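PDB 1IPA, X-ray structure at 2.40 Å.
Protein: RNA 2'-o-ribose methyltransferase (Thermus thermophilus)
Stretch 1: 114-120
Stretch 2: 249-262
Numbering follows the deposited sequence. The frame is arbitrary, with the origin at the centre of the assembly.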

# COMPACT_ATOMS: atom_id res chain seq x y z
N PRO A 114 -3.36 22.80 0.82
CA PRO A 114 -2.18 23.64 0.57
C PRO A 114 -0.83 23.04 0.98
O PRO A 114 0.23 23.60 0.67
CB PRO A 114 -2.51 24.92 1.34
CG PRO A 114 -3.38 24.44 2.46
CD PRO A 114 -4.29 23.47 1.75
N ASP A 115 -0.87 21.91 1.68
CA ASP A 115 0.35 21.24 2.13
C ASP A 115 0.45 19.88 1.43
O ASP A 115 1.27 19.04 1.81
CB ASP A 115 0.32 21.00 3.65
CG ASP A 115 0.35 22.29 4.46
OD1 ASP A 115 1.42 22.93 4.55
OD2 ASP A 115 -0.70 22.66 5.02
N ALA A 116 -0.37 19.68 0.40
CA ALA A 116 -0.42 18.40 -0.31
C ALA A 116 0.81 17.84 -1.00
O ALA A 116 1.31 18.40 -1.98
CB ALA A 116 -1.56 18.44 -1.30
N LEU A 117 1.29 16.70 -0.50
CA LEU A 117 2.42 16.01 -1.12
C LEU A 117 1.77 14.75 -1.71
O LEU A 117 1.33 13.86 -0.99
CB LEU A 117 3.47 15.62 -0.08
CG LEU A 117 4.63 14.77 -0.61
CD1 LEU A 117 5.35 15.48 -1.75
CD2 LEU A 117 5.59 14.47 0.53
N ILE A 118 1.69 14.70 -3.03
CA ILE A 118 1.05 13.60 -3.72
C ILE A 118 1.98 12.75 -4.58
O ILE A 118 2.80 13.27 -5.34
CB ILE A 118 -0.10 14.14 -4.61
CG1 ILE A 118 -1.22 14.68 -3.71
CG2 ILE A 118 -0.63 13.07 -5.53
CD1 ILE A 118 -2.17 15.61 -4.41
N LEU A 119 1.85 11.43 -4.46
CA LEU A 119 2.66 10.52 -5.25
C LEU A 119 1.79 9.89 -6.32
O LEU A 119 0.76 9.30 -6.01
CB LEU A 119 3.25 9.41 -4.37
CG LEU A 119 4.00 8.31 -5.13
CD1 LEU A 119 5.18 8.91 -5.85
CD2 LEU A 119 4.45 7.22 -4.17
N VAL A 120 2.19 10.02 -7.57
CA VAL A 120 1.43 9.42 -8.66
C VAL A 120 2.25 8.24 -9.18
O VAL A 120 3.35 8.42 -9.71
CB VAL A 120 1.19 10.42 -9.81
CG1 VAL A 120 0.38 9.77 -10.92
CG2 VAL A 120 0.45 11.65 -9.29
N SER A 249 12.46 4.48 -5.15
CA SER A 249 12.43 5.77 -5.84
C SER A 249 11.40 6.72 -5.21
O SER A 249 11.66 7.93 -5.07
CB SER A 249 12.08 5.60 -7.33
OG SER A 249 13.15 5.05 -8.06
N ALA A 250 10.25 6.17 -4.83
CA ALA A 250 9.20 6.96 -4.22
C ALA A 250 9.65 7.53 -2.89
O ALA A 250 9.30 8.65 -2.55
CB ALA A 250 7.94 6.12 -4.04
N ALA A 251 10.45 6.76 -2.15
CA ALA A 251 10.95 7.24 -0.86
C ALA A 251 11.93 8.39 -1.08
O ALA A 251 11.85 9.43 -0.41
CB ALA A 251 11.64 6.13 -0.11
N LEU A 252 12.85 8.21 -2.02
CA LEU A 252 13.84 9.23 -2.33
C LEU A 252 13.19 10.57 -2.67
O LEU A 252 13.47 11.58 -2.04
CB LEU A 252 14.73 8.76 -3.49
CG LEU A 252 15.65 7.59 -3.14
CD1 LEU A 252 16.33 7.05 -4.40
CD2 LEU A 252 16.68 8.06 -2.13
N LEU A 253 12.33 10.56 -3.67
CA LEU A 253 11.64 11.77 -4.11
C LEU A 253 10.80 12.39 -2.99
O LEU A 253 10.83 13.59 -2.78
CB LEU A 253 10.73 11.44 -5.30
CG LEU A 253 11.47 10.81 -6.48
CD1 LEU A 253 10.48 10.08 -7.36
CD2 LEU A 253 12.22 11.89 -7.25
N LEU A 254 10.05 11.55 -2.27
CA LEU A 254 9.20 12.05 -1.20
C LEU A 254 9.97 12.56 0.02
O LEU A 254 9.54 13.53 0.66
CB LEU A 254 8.18 10.97 -0.81
CG LEU A 254 7.26 10.57 -1.98
CD1 LEU A 254 6.23 9.55 -1.52
CD2 LEU A 254 6.57 11.80 -2.55
N TYR A 255 11.09 11.92 0.35
CA TYR A 255 11.88 12.40 1.48
C TYR A 255 12.59 13.70 1.15
O TYR A 255 12.84 14.50 2.02
CB TYR A 255 12.91 11.35 1.94
CG TYR A 255 12.35 10.49 3.05
CD1 TYR A 255 11.53 9.39 2.77
CD2 TYR A 255 12.57 10.83 4.38
CE1 TYR A 255 10.94 8.66 3.78
CE2 TYR A 255 11.98 10.09 5.41
CZ TYR A 255 11.17 9.01 5.10
OH TYR A 255 10.58 8.29 6.11
N GLU A 256 12.90 13.90 -0.13
CA GLU A 256 13.54 15.14 -0.57
C GLU A 256 12.51 16.27 -0.47
O GLU A 256 12.86 17.43 -0.25
CB GLU A 256 14.03 15.02 -2.02
CG GLU A 256 14.33 16.38 -2.70
CD GLU A 256 15.43 17.20 -2.01
OE1 GLU A 256 15.60 18.38 -2.38
OE2 GLU A 256 16.12 16.67 -1.11
N ALA A 257 11.24 15.92 -0.65
CA ALA A 257 10.17 16.91 -0.55
C ALA A 257 10.05 17.29 0.92
O ALA A 257 9.91 18.46 1.26
CB ALA A 257 8.86 16.32 -1.04
N LEU A 258 10.14 16.29 1.79
CA LEU A 258 10.08 16.49 3.22
C LEU A 258 11.28 17.29 3.70
O LEU A 258 11.19 18.07 4.64
CB LEU A 258 10.04 15.14 3.94
CG LEU A 258 10.10 15.16 5.47
CD1 LEU A 258 8.80 15.75 6.02
CD2 LEU A 258 10.33 13.75 6.02
N ARG A 259 12.42 17.10 3.04
CA ARG A 259 13.63 17.82 3.43
C ARG A 259 13.51 19.31 3.09
O ARG A 259 13.96 20.17 3.85
CB ARG A 259 14.87 17.24 2.73
CG ARG A 259 16.20 17.86 3.18
CD ARG A 259 17.35 17.50 2.27
NE ARG A 259 17.21 18.14 0.97
CZ ARG A 259 17.51 19.42 0.74
NH1 ARG A 259 17.97 20.18 1.71
NH2 ARG A 259 17.33 19.93 -0.47
N GLN A 260 12.90 19.61 1.94
CA GLN A 260 12.72 21.00 1.51
C GLN A 260 11.70 21.72 2.37
O GLN A 260 11.83 22.91 2.62
CB GLN A 260 12.28 21.05 0.04
CG GLN A 260 13.43 20.93 -0.95
CD GLN A 260 12.97 20.81 -2.40
OE1 GLN A 260 12.09 21.53 -2.85
NE2 GLN A 260 13.60 19.90 -3.13
N ARG A 261 10.69 20.99 2.84
CA ARG A 261 9.65 21.55 3.68
C ARG A 261 10.22 21.97 5.03
O ARG A 261 9.83 23.00 5.58
CB ARG A 261 8.54 20.52 3.90
CG ARG A 261 7.38 21.01 4.77
CD ARG A 261 6.49 21.96 4.00
NE ARG A 261 5.26 22.31 4.70
CZ ARG A 261 5.21 23.09 5.78
NH1 ARG A 261 6.33 23.60 6.28
NH2 ARG A 261 4.04 23.37 6.34
N LEU A 262 11.13 21.16 5.56
CA LEU A 262 11.75 21.44 6.84
C LEU A 262 12.77 22.58 6.74
O LEU A 262 13.46 22.89 7.71
CB LEU A 262 12.43 20.18 7.39
CG LEU A 262 11.49 19.04 7.78
CD1 LEU A 262 12.27 17.76 7.94
CD2 LEU A 262 10.76 19.40 9.05

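The strand 117-120 and the helix 249-261 pack against each other in nearly antiparallel fashion, their axes 164° apart in direction and 10.0 Å apart at closest approach. The contact buries 329 Å², both sides summed, and most of it comes from three leucines: Leu254 on the helix, and Leu117 and Leu119 on the strand.

Leu254 lies at the centre of the arrangement. Its CA-to-CB bond points toward the strand, and with chi1 near -60° (m) and chi2 near 180° (t) its two methyl groups reach different partners. CD2 of Leu254 lies 4.0 Å from CD1 of Leu117, while CD1 of Leu254 lies 4.0 Å from CD2 of Leu119. One branched side chain thus meets both strand leucines, and 71 Å² of its residue surface is covered by the other stretch.

Leu117 and Leu119 are two positions apart in an extended backbone, so both point toward the helix, whereas Ile118 between them points away. They adopt the same rotamer, t for chi1 and p for chi2, and lose similar areas, 69 and 68 Å². Each also packs on an alanine. CD1 of Leu117 approaches CB of Ala257 to 3.7 Å, and CD2 of Leu119 approaches CB of Ala250 to the same distance. The two alanines lie one helical turn apart from Leu254 or nearly so, Ala250 four residues before it and Ala257 three after, which places all three on the face turned to the strand. Their short side chains let the backbones come near: the CA atoms of Leu119 and Ala250 are 7.5 Å apart, and those of Leu117 and Ala257 7.8 Å. The resulting contact is wholly apolar, with the methyl groups of the leucines resting against the alanine CB atoms. Leu119, Leu254 and both alanines are buried, as suits side chains with no polar group to satisfy; Leu117 remains partly exposed.

Toward the end of the helix the chemistry changes. Asp115, in the loop before the strand, and Arg261, the last residue of the helix, are both exposed, and here charged groups replace methyls. NH2 of Arg261 donates a hydrogen bond to OD1 of Asp115 at 3.2 Å, with an N-H...O angle of 155°, as part of a salt bridge. The carboxylate oxygen meets the guanidinium at its edge, near its plane, where the N-H groups point outward. The length of the arginine matters, since the CA atoms of Asp115 and Arg261 are 9.4 Å apart. Although the CA-to-CB bond of Asp115 points sideways, its carboxylate comes nearer to the helix and completes the bridge.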